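Local coordinates for protein putative sugar ABC transporter (Yersinia enterocolitica subsp. enterocolitica 8081, PDB 5ULB) that probably serves as the periplasmic methylthioribose-binding component of an ABC transporter, and binds the alpha and beta forms of 5-Se-methyl-5-selenoribofuranose, at residues T5-P10 and F328-A333; A23-L28 and D53-N58; S104-A109 and T118-D123; I145-V150 and I173-S178; I237-Q242 and K255-V260. All coordinates share one frame; numbering follows the deposited sequence. Where two conformers were deposited one is given.

Contact 1. Residues T5-P10 and F328-A333; sequences TVAPIP and FATLAA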
# COMPACT_ATOMS: atom_id res chain seq x y z
N THR A 5 21.31 -27.90 11.48
CA THR A 5 20.32 -28.89 11.03
C THR A 5 19.10 -28.14 10.47
O THR A 5 18.81 -26.96 10.77
CB THR A 5 19.83 -29.86 12.14
OG1 THR A 5 19.37 -29.12 13.27
CG2 THR A 5 20.90 -30.74 12.73
N VAL A 6 18.34 -28.82 9.68
CA VAL A 6 17.18 -28.25 8.94
C VAL A 6 15.87 -28.32 9.69
O VAL A 6 15.55 -29.32 10.28
CB VAL A 6 17.16 -29.05 7.62
CG1 VAL A 6 15.78 -29.22 7.01
CG2 VAL A 6 18.24 -28.51 6.69
N ALA A 7 15.15 -27.20 9.72
CA ALA A 7 13.88 -27.17 10.37
C ALA A 7 12.86 -27.96 9.58
O ALA A 7 12.66 -27.64 8.43
CB ALA A 7 13.42 -25.70 10.57
N PRO A 8 12.17 -28.91 10.15
CA PRO A 8 11.25 -29.73 9.40
C PRO A 8 10.06 -28.94 8.93
O PRO A 8 9.53 -28.01 9.60
CB PRO A 8 10.74 -30.73 10.41
CG PRO A 8 11.81 -30.83 11.38
CD PRO A 8 12.29 -29.44 11.51
N ILE A 9 9.61 -29.26 7.71
CA ILE A 9 8.35 -28.71 7.18
C ILE A 9 7.18 -29.15 8.04
O ILE A 9 7.06 -30.36 8.24
CB ILE A 9 8.25 -29.05 5.68
CG1 ILE A 9 9.41 -28.40 4.89
CG2 ILE A 9 6.87 -28.59 5.12
CD1 ILE A 9 9.62 -29.04 3.55
N PRO A 10 6.32 -28.21 8.50
CA PRO A 10 5.12 -28.64 9.29
C PRO A 10 4.27 -29.65 8.56
O PRO A 10 4.10 -29.58 7.34
CB PRO A 10 4.36 -27.33 9.42
CG PRO A 10 5.43 -26.35 9.43
CD PRO A 10 6.41 -26.77 8.40
N PHE A 328 10.69 -21.91 6.47
CA PHE A 328 10.61 -21.26 5.14
C PHE A 328 11.85 -21.57 4.35
O PHE A 328 11.74 -21.77 3.14
CB PHE A 328 10.40 -19.77 5.28
CG PHE A 328 9.04 -19.32 5.80
CD1 PHE A 328 7.95 -20.17 6.02
CD2 PHE A 328 8.83 -17.96 6.02
CE1 PHE A 328 6.80 -19.66 6.52
CE2 PHE A 328 7.64 -17.47 6.52
CZ PHE A 328 6.62 -18.34 6.78
N ALA A 329 13.05 -21.57 4.99
CA ALA A 329 14.25 -21.92 4.31
C ALA A 329 14.21 -23.34 3.79
O ALA A 329 14.72 -23.66 2.71
CB ALA A 329 15.48 -21.67 5.16
N THR A 330 13.64 -24.24 4.57
CA THR A 330 13.54 -25.63 4.14
C THR A 330 12.70 -25.71 2.89
O THR A 330 13.01 -26.47 1.98
CB THR A 330 12.95 -26.47 5.32
OG1 THR A 330 13.70 -26.13 6.49
CG2 THR A 330 13.06 -27.91 5.02
N LEU A 331 11.54 -25.07 2.93
CA LEU A 331 10.64 -25.01 1.75
C LEU A 331 11.29 -24.40 0.57
O LEU A 331 11.13 -24.94 -0.54
CB LEU A 331 9.34 -24.26 2.00
CG LEU A 331 8.36 -25.07 2.68
CD1 LEU A 331 7.17 -24.19 3.06
CD2 LEU A 331 7.84 -26.18 1.83
N ALA A 332 12.10 -23.37 0.76
CA ALA A 332 12.71 -22.76 -0.38
C ALA A 332 13.69 -23.73 -1.05
O ALA A 332 13.70 -23.84 -2.28
CB ALA A 332 13.41 -21.47 0.01
N ALA A 333 14.42 -24.54 -0.25
CA ALA A 333 15.31 -25.53 -0.78
C ALA A 333 14.53 -26.61 -1.49
O ALA A 333 15.04 -27.11 -2.52
CB ALA A 333 16.17 -26.10 0.36
O HOH W 1 15.89 -25.30 7.74
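T330 reaches from helix 327-335 to the extended N-terminal chain with both branches of its side chain, and the contact turns on how they divide the work. The hydroxyl does the polar half: T330 OG1 donates to A7 O at 2.7 Å, lying in the carbonyl plane on a lone pair, with the angle at the acceptor 141°. The methyl does the apolar half. V6 CG1 meets T330 CG2 at 3.6 Å, and I9 CG1 meets the same methyl at 3.7 Å, both side chains crossing T330 obliquely. I9 also extends to the next residue of the helix, where its tip CD1 lies 3.8 Å from L331 CD2.

The first torsion of T330 makes this division possible, since CG2 is anti to the backbone N while OG1 stands beside that N (chi1 -49°). A water completes the polar half, accepting from A7 N at 2.8 Å and donating to T330 OG1 at 2.7 Å. One hydroxyl thus engages both backbone polar atoms of A7, the oxygen directly and the nitrogen through water, while itself giving one proton and receiving another.

Further out, L331 packs on L48 of helix 32-48, and F328 touches R271 and A274 of helix 262-278, which seats the helix on the body of the protein. P10 ends the extended run at the N-cap position of helix 11-14 and rests on W327. The result is terminus-to-terminus packing: an irregular N-terminal arm laid against the C-terminal helix at the surface of the molecule.

Contact 2. Residues A23-L28 and D53-N58; sequences AVIRNL and DTFLSN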
# COMPACT_ATOMS: atom_id res chain seq x y z
N ALA A 23 -5.28 -17.61 -2.98
CA ALA A 23 -5.94 -16.58 -3.82
C ALA A 23 -5.69 -15.21 -3.17
O ALA A 23 -5.94 -15.06 -1.95
CB ALA A 23 -7.40 -16.87 -3.97
N VAL A 24 -5.30 -14.25 -3.97
CA VAL A 24 -5.17 -12.86 -3.51
C VAL A 24 -6.17 -12.00 -4.26
O VAL A 24 -6.16 -12.01 -5.53
CB VAL A 24 -3.74 -12.37 -3.75
CG1 VAL A 24 -3.54 -10.95 -3.26
CG2 VAL A 24 -2.73 -13.34 -3.19
N ILE A 25 -7.04 -11.29 -3.59
CA ILE A 25 -8.05 -10.44 -4.21
C ILE A 25 -7.80 -9.05 -3.65
O ILE A 25 -7.92 -8.82 -2.43
CB ILE A 25 -9.46 -10.93 -3.98
CG1 ILE A 25 -9.67 -12.40 -4.35
CG2 ILE A 25 -10.39 -10.04 -4.83
CD1 ILE A 25 -9.45 -13.39 -3.27
N ARG A 26 -7.55 -8.10 -4.55
CA ARG A 26 -7.23 -6.72 -4.18
C ARG A 26 -8.26 -5.81 -4.87
O ARG A 26 -8.50 -5.90 -6.09
CB ARG A 26 -5.80 -6.34 -4.45
CG ARG A 26 -5.42 -4.90 -4.18
CD ARG A 26 -3.94 -4.77 -3.93
NE ARG A 26 -3.52 -3.40 -3.98
CZ ARG A 26 -2.65 -2.81 -3.14
NH1 ARG A 26 -2.35 -3.32 -1.93
NH2 ARG A 26 -2.26 -1.60 -3.42
N ASN A 27 -8.84 -4.86 -4.11
CA ASN A 27 -9.91 -4.01 -4.57
C ASN A 27 -9.46 -2.73 -5.26
O ASN A 27 -9.98 -1.66 -4.95
CB ASN A 27 -10.84 -3.70 -3.39
CG ASN A 27 -12.18 -3.19 -3.77
OD1 ASN A 27 -12.72 -3.45 -4.85
ND2 ASN A 27 -12.84 -2.52 -2.80
N LEU A 28 -8.46 -2.85 -6.15
CA LEU A 28 -7.91 -1.76 -6.89
C LEU A 28 -7.61 -2.20 -8.30
O LEU A 28 -7.84 -3.39 -8.64
CB LEU A 28 -6.66 -1.14 -6.19
CG LEU A 28 -6.91 -0.50 -4.82
CD1 LEU A 28 -5.58 -0.11 -4.24
CD2 LEU A 28 -7.75 0.75 -4.99
N ASP A 53 -2.68 -17.24 -7.03
CA ASP A 53 -3.58 -16.74 -8.05
C ASP A 53 -4.04 -15.36 -7.62
O ASP A 53 -4.65 -15.25 -6.55
CB ASP A 53 -4.79 -17.68 -8.24
CG ASP A 53 -4.44 -19.03 -8.86
OD1 ASP A 53 -3.39 -19.16 -9.49
OD2 ASP A 53 -5.31 -19.96 -8.73
N THR A 54 -3.86 -14.37 -8.41
CA THR A 54 -4.15 -12.98 -8.12
C THR A 54 -5.31 -12.41 -8.95
O THR A 54 -5.47 -12.74 -10.12
CB THR A 54 -2.91 -12.04 -8.20
OG1 THR A 54 -2.44 -12.01 -9.52
CG2 THR A 54 -1.78 -12.55 -7.35
N PHE A 55 -6.10 -11.54 -8.32
CA PHE A 55 -7.35 -11.03 -8.90
C PHE A 55 -7.45 -9.55 -8.47
O PHE A 55 -7.30 -9.23 -7.28
CB PHE A 55 -8.56 -11.79 -8.39
CG PHE A 55 -8.51 -13.23 -8.67
CD1 PHE A 55 -8.97 -13.73 -9.88
CD2 PHE A 55 -7.96 -14.13 -7.72
CE1 PHE A 55 -8.92 -15.16 -10.11
CE2 PHE A 55 -7.93 -15.47 -7.93
CZ PHE A 55 -8.37 -15.95 -9.19
N LEU A 56 -7.72 -8.68 -9.43
CA LEU A 56 -7.93 -7.23 -9.19
C LEU A 56 -9.33 -6.83 -9.61
O LEU A 56 -9.76 -7.17 -10.69
CB LEU A 56 -6.97 -6.37 -9.98
CG LEU A 56 -5.53 -6.42 -9.43
CD1 LEU A 56 -4.60 -5.67 -10.35
CD2 LEU A 56 -5.42 -5.92 -8.01
N SER A 57 -10.05 -6.12 -8.73
CA SER A 57 -11.39 -5.69 -9.02
C SER A 57 -11.52 -4.42 -9.82
O SER A 57 -12.68 -4.04 -10.18
CB SER A 57 -12.21 -5.48 -7.75
OG SER A 57 -11.69 -4.30 -7.12
N ASN A 58 -10.40 -3.68 -9.99
CA ASN A 58 -10.39 -2.28 -10.54
C ASN A 58 -11.20 -1.31 -9.64
O ASN A 58 -11.58 -0.20 -10.09
CB ASN A 58 -10.81 -2.04 -12.00
CG ASN A 58 -9.61 -2.01 -13.00
OD1 ASN A 58 -8.66 -1.12 -13.13
ND2 ASN A 58 -9.72 -3.00 -13.81
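Strands 21-26 and 51-56 run parallel here, and their backbone bonds alternate in direction as one strand gives and then takes. V24 N donates to D53 O at 2.8 Å, and V24 O is in turn approached by F55 N at 2.8 Å. Next, R26 N reaches F55 O at 3.0 Å and S57 N reaches R26 O at 3.1 Å, both nearly along the C=O axis. Beyond the strands the pairing changes character: N58 N still finds L28 O at 2.9 Å, but from well above the carbonyl plane (67° out of it).

Where the strands end, side chains take over. S57 OG, held between its own backbone N and carbonyl carbon (chi1 71°), donates to N27 OD1 at 2.6 Å, in the amide plane on a lone pair, and it also bonds to G59 N. The other end of that amide, N27 ND2, is shared by D61 OD1 and Q83 O, so the group is fixed at both ends. R26 spends its guanidinium away from the partner strand, with NE on T34, NH1 on S82 and NH2 on N33. What it offers L56 is aliphatic: R26 CB lies 3.6 Å from L56 CD2, the two side chains side by side and pointing the same way. On the opposite face of the sheet F55 flanks A23 and I25, with V24 O and A23 CB at the ring's edge, near its plane.

Helix 32-48 links the two strands, a beta-alpha-beta crossover of the kind that builds the lobes of periplasmic sugar-binding proteins, and L28, just past the first strand, touches the bound sugar.

Contact 3. Residues S104-A109 and T118-D123; sequences SVFDTA and TVTQQD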
# COMPACT_ATOMS: atom_id res chain seq x y z
N SER A 104 -5.49 -13.76 5.78
CA SER A 104 -4.94 -12.53 6.28
C SER A 104 -5.49 -11.41 5.38
O SER A 104 -5.68 -11.62 4.16
CB SER A 104 -3.41 -12.55 6.26
OG SER A 104 -2.83 -11.42 6.82
N VAL A 105 -5.70 -10.20 5.94
CA VAL A 105 -6.19 -9.13 5.20
C VAL A 105 -5.31 -7.90 5.41
O VAL A 105 -4.63 -7.76 6.41
CB VAL A 105 -7.66 -8.80 5.43
CG1 VAL A 105 -8.54 -10.05 5.15
CG2 VAL A 105 -7.92 -8.25 6.82
N PHE A 106 -5.30 -7.04 4.38
CA PHE A 106 -4.54 -5.79 4.37
C PHE A 106 -5.46 -4.64 4.02
O PHE A 106 -6.22 -4.74 3.04
CB PHE A 106 -3.39 -5.86 3.40
CG PHE A 106 -2.62 -4.57 3.29
CD1 PHE A 106 -1.90 -4.04 4.38
CD2 PHE A 106 -2.66 -3.85 2.16
CE1 PHE A 106 -1.30 -2.81 4.26
CE2 PHE A 106 -2.02 -2.62 2.07
CZ PHE A 106 -1.39 -2.04 3.12
N ASP A 107 -5.47 -3.56 4.79
CA ASP A 107 -6.28 -2.38 4.51
C ASP A 107 -7.73 -2.72 4.24
O ASP A 107 -8.35 -2.07 3.36
CB ASP A 107 -5.68 -1.62 3.30
CG ASP A 107 -4.59 -0.66 3.70
OD1 ASP A 107 -4.32 -0.45 4.91
OD2 ASP A 107 -4.02 -0.05 2.70
N THR A 108 -8.26 -3.61 5.04
CA THR A 108 -9.61 -4.12 4.86
C THR A 108 -10.46 -3.79 6.06
O THR A 108 -10.00 -3.83 7.19
CB THR A 108 -9.55 -5.65 4.54
OG1 THR A 108 -8.91 -5.80 3.27
CG2 THR A 108 -10.90 -6.32 4.49
N ALA A 109 -11.71 -3.42 5.82
CA ALA A 109 -12.61 -3.05 6.88
C ALA A 109 -13.20 -4.23 7.56
O ALA A 109 -13.98 -4.97 6.95
CB ALA A 109 -13.72 -2.18 6.28
N THR A 118 -5.75 -12.52 10.77
CA THR A 118 -4.90 -11.40 11.05
C THR A 118 -5.30 -10.22 10.19
O THR A 118 -5.39 -10.36 8.96
CB THR A 118 -3.38 -11.71 10.82
OG1 THR A 118 -3.00 -12.86 11.55
CG2 THR A 118 -2.49 -10.53 11.15
N VAL A 119 -5.43 -9.01 10.79
CA VAL A 119 -5.65 -7.80 10.08
C VAL A 119 -4.36 -7.02 10.03
O VAL A 119 -3.69 -6.83 11.07
CB VAL A 119 -6.79 -6.96 10.64
CG1 VAL A 119 -8.12 -7.73 10.65
CG2 VAL A 119 -6.49 -6.43 12.01
N THR A 120 -3.95 -6.58 8.85
CA THR A 120 -2.75 -5.85 8.69
C THR A 120 -3.00 -4.49 8.08
O THR A 120 -3.97 -4.30 7.33
CB THR A 120 -1.67 -6.61 7.90
OG1 THR A 120 -1.93 -6.64 6.50
CG2 THR A 120 -1.44 -8.08 8.38
N GLN A 121 -2.13 -3.52 8.41
CA GLN A 121 -2.26 -2.16 7.93
C GLN A 121 -0.95 -1.45 8.10
O GLN A 121 -0.09 -1.91 8.84
CB GLN A 121 -3.38 -1.42 8.62
CG GLN A 121 -3.34 -1.49 10.14
CD GLN A 121 -3.87 -2.81 10.80
OE1 GLN A 121 -4.75 -3.44 10.25
NE2 GLN A 121 -3.21 -3.28 11.84
N GLN A 122 -0.80 -0.32 7.43
CA GLN A 122 0.30 0.58 7.72
C GLN A 122 -0.12 1.47 8.87
O GLN A 122 -1.26 1.51 9.27
CB GLN A 122 0.67 1.41 6.45
CG GLN A 122 1.07 0.53 5.25
CD GLN A 122 0.99 1.18 3.92
OE1 GLN A 122 2.05 1.35 3.22
NE2 GLN A 122 -0.17 1.58 3.53
N ASP A 123 0.85 2.22 9.41
CA ASP A 123 0.54 3.23 10.45
C ASP A 123 0.12 4.47 9.76
O ASP A 123 0.92 5.38 9.48
CB ASP A 123 1.82 3.45 11.32
CG ASP A 123 1.57 4.40 12.46
OD1 ASP A 123 0.50 5.07 12.52
OD2 ASP A 123 2.46 4.44 13.35
O HOH W 2 -2.36 1.16 5.51
O HOH W 3 -6.82 -4.91 7.27
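S104 turns its hydroxyl, anti to the backbone N, to N269 OD1, beside the methyl of T120. V105 follows with more backbone work. Its N-H bonds to T118 O, and its carbonyl takes two donors from one residue: T120 N at 2.8 Å in the carbonyl plane, and T120 OG1 at 2.9 Å from 31° above it. The crowded rotamer of T120, OG1 between N and the carbonyl carbon (chi1 76°), puts the hydroxyl there. On the other face of the sheet V105 CG2 and V119 CG1 touch at 3.9 Å.

The ring of F106 crosses T120 at about a right angle, and T120 OG1 lies in the ring plane at its edge, 3.4 Å from F106 CD1. Q122 NE2 also sits at the ring's edge, near CZ, and D107 CG stands over one face. D107 itself has left-handed backbone angles and turns the chain out of the strand, yet its N-H still reaches T120 O at 3.0 Å. Its carboxylate is linked to the second strand by a water bonded to D107 OD1 at 2.6 Å, which accepts from Q122 N at 2.9 Å and Q122 NE2 at 3.0 Å. T108 OG1 donates to F106 O, and T108 N donates to a second water that in turn donates to T120 O.

D107 OD1 also forms a salt bridge with R158, which would favour the ionised carboxylate. Q122 NE2 bonds O2 of the bound sugar. D107 and Q122, bridged by one water and with D107 further held by R158, thus bring an acid and an amide to the hydroxyl-bearing part of the sugar.

Contact 4. Residues I145-V150 and I173-S178; sequences IIKLWV and ITELES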
# COMPACT_ATOMS: atom_id res chain seq x y z
N ILE A 145 -3.53 24.66 0.10
CA ILE A 145 -3.20 23.29 -0.38
C ILE A 145 -4.33 22.72 -1.18
O ILE A 145 -5.51 23.05 -1.00
CB ILE A 145 -2.76 22.39 0.75
CG1 ILE A 145 -3.88 21.99 1.68
CG2 ILE A 145 -1.61 23.07 1.54
CD1 ILE A 145 -3.53 20.92 2.63
N ILE A 146 -3.93 21.71 -1.98
CA ILE A 146 -4.89 20.75 -2.54
C ILE A 146 -4.58 19.40 -1.87
O ILE A 146 -3.43 19.05 -1.75
CB ILE A 146 -4.71 20.62 -4.11
CG1 ILE A 146 -4.71 21.98 -4.79
CG2 ILE A 146 -5.74 19.70 -4.66
CD1 ILE A 146 -5.87 22.80 -4.55
N LYS A 147 -5.63 18.66 -1.55
CA LYS A 147 -5.51 17.29 -1.05
C LYS A 147 -5.95 16.34 -2.20
O LYS A 147 -6.95 16.55 -2.84
CB LYS A 147 -6.45 17.12 0.18
CG LYS A 147 -6.51 15.68 0.70
CD LYS A 147 -7.13 15.61 2.05
CE LYS A 147 -8.52 16.02 2.23
NZ LYS A 147 -9.47 15.13 1.74
N LEU A 148 -5.13 15.30 -2.35
CA LEU A 148 -5.50 14.18 -3.31
C LEU A 148 -5.85 13.00 -2.43
O LEU A 148 -5.03 12.49 -1.66
CB LEU A 148 -4.35 13.83 -4.22
CG LEU A 148 -3.56 15.02 -4.82
CD1 LEU A 148 -2.34 14.55 -5.61
CD2 LEU A 148 -4.44 15.91 -5.67
N TRP A 149 -7.13 12.55 -2.52
CA TRP A 149 -7.68 11.66 -1.54
C TRP A 149 -9.01 11.06 -2.12
O TRP A 149 -9.64 11.74 -2.94
CB TRP A 149 -8.03 12.46 -0.26
CG TRP A 149 -8.59 11.73 0.90
CD1 TRP A 149 -7.94 10.95 1.80
CD2 TRP A 149 -10.00 11.62 1.24
NE1 TRP A 149 -8.84 10.43 2.65
CE2 TRP A 149 -10.12 10.81 2.39
CE3 TRP A 149 -11.15 12.22 0.73
CZ2 TRP A 149 -11.31 10.58 3.01
CZ3 TRP A 149 -12.34 11.96 1.31
CH2 TRP A 149 -12.39 11.16 2.43
N VAL A 150 -9.34 9.89 -1.72
CA VAL A 150 -10.65 9.23 -2.07
C VAL A 150 -11.28 8.65 -0.83
O VAL A 150 -10.62 7.97 -0.06
CB VAL A 150 -10.47 8.23 -3.21
CG1 VAL A 150 -9.53 7.09 -2.88
CG2 VAL A 150 -11.79 7.69 -3.70
N ILE A 173 -3.36 26.60 7.61
CA ILE A 173 -3.41 25.70 6.46
C ILE A 173 -4.83 25.71 5.94
O ILE A 173 -5.77 25.46 6.67
CB ILE A 173 -2.99 24.27 6.77
CG1 ILE A 173 -1.58 24.19 7.40
CG2 ILE A 173 -3.05 23.43 5.49
CD1 ILE A 173 -0.44 24.61 6.54
N THR A 174 -5.00 26.08 4.65
CA THR A 174 -6.30 26.19 4.04
C THR A 174 -6.38 25.10 2.96
O THR A 174 -5.59 25.14 2.03
CB THR A 174 -6.52 27.57 3.45
OG1 THR A 174 -6.45 28.57 4.45
CG2 THR A 174 -7.84 27.63 2.66
N GLU A 175 -7.37 24.19 3.05
CA GLU A 175 -7.62 23.24 2.01
C GLU A 175 -8.53 23.91 0.98
O GLU A 175 -9.69 24.18 1.25
CB GLU A 175 -8.32 22.03 2.57
CG GLU A 175 -8.60 20.96 1.51
CD GLU A 175 -9.53 19.85 1.99
OE1 GLU A 175 -9.19 19.17 2.97
OE2 GLU A 175 -10.63 19.60 1.37
N LEU A 176 -7.97 24.14 -0.18
CA LEU A 176 -8.76 24.75 -1.28
C LEU A 176 -9.77 23.75 -1.82
O LEU A 176 -10.91 24.14 -2.12
CB LEU A 176 -7.85 25.31 -2.36
CG LEU A 176 -6.92 26.40 -1.99
CD1 LEU A 176 -5.96 26.60 -3.14
CD2 LEU A 176 -7.61 27.62 -1.52
N GLU A 177 -9.33 22.50 -2.06
CA GLU A 177 -10.11 21.44 -2.67
C GLU A 177 -9.46 20.13 -2.35
O GLU A 177 -8.26 20.05 -2.11
CB GLU A 177 -10.11 21.66 -4.26
CG GLU A 177 -11.28 21.03 -4.90
CD GLU A 177 -11.53 21.57 -6.28
OE1 GLU A 177 -12.03 20.69 -7.02
OE2 GLU A 177 -11.38 22.84 -6.57
N SER A 178 -10.30 19.08 -2.44
CA SER A 178 -9.87 17.72 -2.45
C SER A 178 -10.32 17.01 -3.75
O SER A 178 -11.46 17.19 -4.12
CB SER A 178 -10.42 17.01 -1.21
OG SER A 178 -9.87 15.68 -1.10
O HOH W 4 -11.20 13.99 -2.71
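The indole of W149 carries the ammonium of K147 over one face, K147 NZ standing 3.1 Å above the ring plane and offset toward the rim. At its edge, in plane, lies a water that donates to W149 O at 2.7 Å and is also bonded to S178 OG. The ring owes its position to a first torsion that sets CG anti to the backbone N, and its NE1 bonds to M156 O. A second flat group, the carboxylate of E175, has an extended chain that brings OE1 to 3.3 Å from K147 CE. The charges come no closer than 4.2 Å between K147 NZ and E175 OE1, beyond a salt bridge, and OE1 is bonded to Y163. NZ is instead held by S178 OG at 2.9 Å and by Q160; bends at chi3 and chi4 of K147 fold it back to both.

These strands, 143-148 and 173-179, are joined through helix 154-169 in a beta-alpha-beta unit of the second lobe, with 173-179 an edge strand of the sheet within this chain. L176 N donates to I145 O at 2.8 Å, and K147 N to E177 O at 3.0 Å in a nearly straight bond (171°). Between them the partner strand has one residue too many, a beta bulge: I145 pairs with E175 but K147 with S178, and L176 takes up helical backbone angles. E177 N, buried inside the bulge, has no hydrogen-bond partner.

Aliphatic contacts flank the backbone. I145 CD1 meets I173 CG2 at 3.8 Å near F132 of helix 124-138, and I146 CD1 leans on L176 CB, with V197 of helix 186-200 beyond.

Contact 5. Residues I237-Q242 and K255-V260; sequences IDISNQ and KVSVAV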
# COMPACT_ATOMS: atom_id res chain seq x y z
N ILE A 237 2.50 10.12 0.22
CA ILE A 237 2.55 8.77 0.78
C ILE A 237 2.83 7.79 -0.37
O ILE A 237 2.42 8.06 -1.54
CB ILE A 237 1.25 8.48 1.52
CG1 ILE A 237 1.13 9.43 2.76
CG2 ILE A 237 1.14 7.03 1.97
CD1 ILE A 237 -0.16 9.42 3.48
N ASP A 238 3.51 6.73 -0.06
CA ASP A 238 3.88 5.64 -0.95
C ASP A 238 5.15 5.85 -1.77
O ASP A 238 5.55 7.00 -1.93
CB ASP A 238 2.77 5.14 -1.89
CG ASP A 238 1.47 4.84 -1.24
OD1 ASP A 238 1.47 4.16 -0.16
OD2 ASP A 238 0.40 5.24 -1.83
N ILE A 239 5.72 4.78 -2.29
CA ILE A 239 6.85 4.91 -3.17
C ILE A 239 6.78 3.84 -4.23
O ILE A 239 6.15 2.80 -4.08
CB ILE A 239 8.22 4.73 -2.40
CG1 ILE A 239 9.42 5.29 -3.11
CG2 ILE A 239 8.44 3.31 -1.93
CD1 ILE A 239 9.35 6.79 -3.32
N SER A 240 7.40 4.11 -5.37
CA SER A 240 7.48 3.23 -6.51
C SER A 240 8.69 3.65 -7.32
O SER A 240 9.23 4.75 -7.13
CB SER A 240 6.15 3.27 -7.34
OG SER A 240 6.10 4.51 -8.01
N ASN A 241 9.07 2.85 -8.33
CA ASN A 241 10.20 3.20 -9.16
C ASN A 241 9.93 4.51 -9.84
O ASN A 241 10.87 5.35 -9.95
CB ASN A 241 10.48 2.12 -10.19
CG ASN A 241 11.02 0.85 -9.61
OD1 ASN A 241 11.48 0.76 -8.43
ND2 ASN A 241 10.99 -0.21 -10.45
N GLN A 242 8.76 4.74 -10.37
CA GLN A 242 8.41 5.99 -11.03
C GLN A 242 8.63 7.19 -10.12
O GLN A 242 9.21 8.17 -10.52
CB GLN A 242 6.94 5.96 -11.55
CG GLN A 242 6.54 7.23 -12.31
CD GLN A 242 5.05 7.33 -12.77
OE1 GLN A 242 4.31 6.40 -12.62
NE2 GLN A 242 4.66 8.47 -13.30
N LYS A 255 8.89 16.56 -3.06
CA LYS A 255 9.78 16.78 -1.94
C LYS A 255 9.98 15.58 -1.00
O LYS A 255 11.07 15.43 -0.46
CB LYS A 255 9.27 17.95 -1.09
CG LYS A 255 9.16 19.23 -1.71
CD LYS A 255 10.32 19.55 -2.59
CE LYS A 255 11.30 20.16 -1.78
NZ LYS A 255 11.23 21.62 -2.27
N VAL A 256 8.95 14.76 -0.84
CA VAL A 256 9.04 13.67 0.13
C VAL A 256 8.04 12.62 -0.26
O VAL A 256 6.94 12.93 -0.74
CB VAL A 256 8.84 14.10 1.51
CG1 VAL A 256 7.43 14.51 1.88
CG2 VAL A 256 9.26 13.07 2.58
N SER A 257 8.41 11.36 0.05
CA SER A 257 7.48 10.23 0.03
C SER A 257 7.68 9.55 1.38
O SER A 257 8.82 9.22 1.76
CB SER A 257 7.78 9.20 -1.04
OG SER A 257 7.21 9.60 -2.31
N VAL A 258 6.59 9.22 2.05
CA VAL A 258 6.61 8.47 3.30
C VAL A 258 5.96 7.10 2.97
O VAL A 258 4.82 7.14 2.49
CB VAL A 258 5.89 9.21 4.43
CG1 VAL A 258 6.04 8.41 5.70
CG2 VAL A 258 6.49 10.59 4.61
N ALA A 259 6.71 6.03 3.20
CA ALA A 259 6.25 4.77 2.54
C ALA A 259 6.74 3.52 3.22
O ALA A 259 7.75 3.53 3.92
CB ALA A 259 6.76 4.78 1.10
N VAL A 260 5.98 2.46 2.97
CA VAL A 260 6.34 1.08 3.24
C VAL A 260 6.55 0.41 1.89
O VAL A 260 5.76 0.68 0.94
CB VAL A 260 5.23 0.34 4.07
CG1 VAL A 260 5.58 -1.08 4.33
CG2 VAL A 260 4.91 1.09 5.37
O HOH W 5 3.24 3.36 1.78
O HOH W 6 4.45 2.39 -0.87
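Two direct hydrogen bonds cross this junction, and both use D238. Its N-H gives to V258 O at 2.9 Å from 39° above the carbonyl plane, and its own O receives S257 OG at 3.1 Å almost along the C=O axis. S257 OG is itself bonded to W254 NE1, which helps to fix the hydroxyl.

Water makes two further links, both ending at V260. One donates to D238 OD1 at 2.7 Å and accepts from V260 N; the other accepts from I239 N and donates to V260 O at 2.8 Å. D238 belongs to the ligand pocket, and its second oxygen, OD2, is bonded to D214 N, so each carboxylate oxygen has a partner.

The apolar part belongs to I239. With CG1 anti to the backbone N, its CG2 meets A259 CB at 3.8 Å and its tip CD1 lies 3.7 Å from S257 CB. The same A259 methyl presses on the backbone, 3.5 Å from I239 N.

Strand 254-259 lies between the parallel strand 233-237 and the antiparallel strand 285-294, where I239 also touches I293. Helix 124-138 packs against I237 and V258 on one face of the sheet, while S240 caps the start of helix 241-248.

Contact 1 joins the two ends of the chain, closing a loop that encloses the other four. Within it, contacts 2 to 5 follow one another in series, none crossing another. Contact 2 closes around helix 32-48 and contact 3 around a short loop, both among the strands of the first lobe; R26 of the one packs on F106 of the other. Contacts 4 and 5 close around helices 154-169 and 241-248 at separate places in the second lobe. Q122 of contact 3 touches V260 of contact 5, linking the lobes beside the ligand pocket, to which contacts 2 to 5 all contribute. Contact 1 stands apart, its centre about 50 Å from that of contact 4.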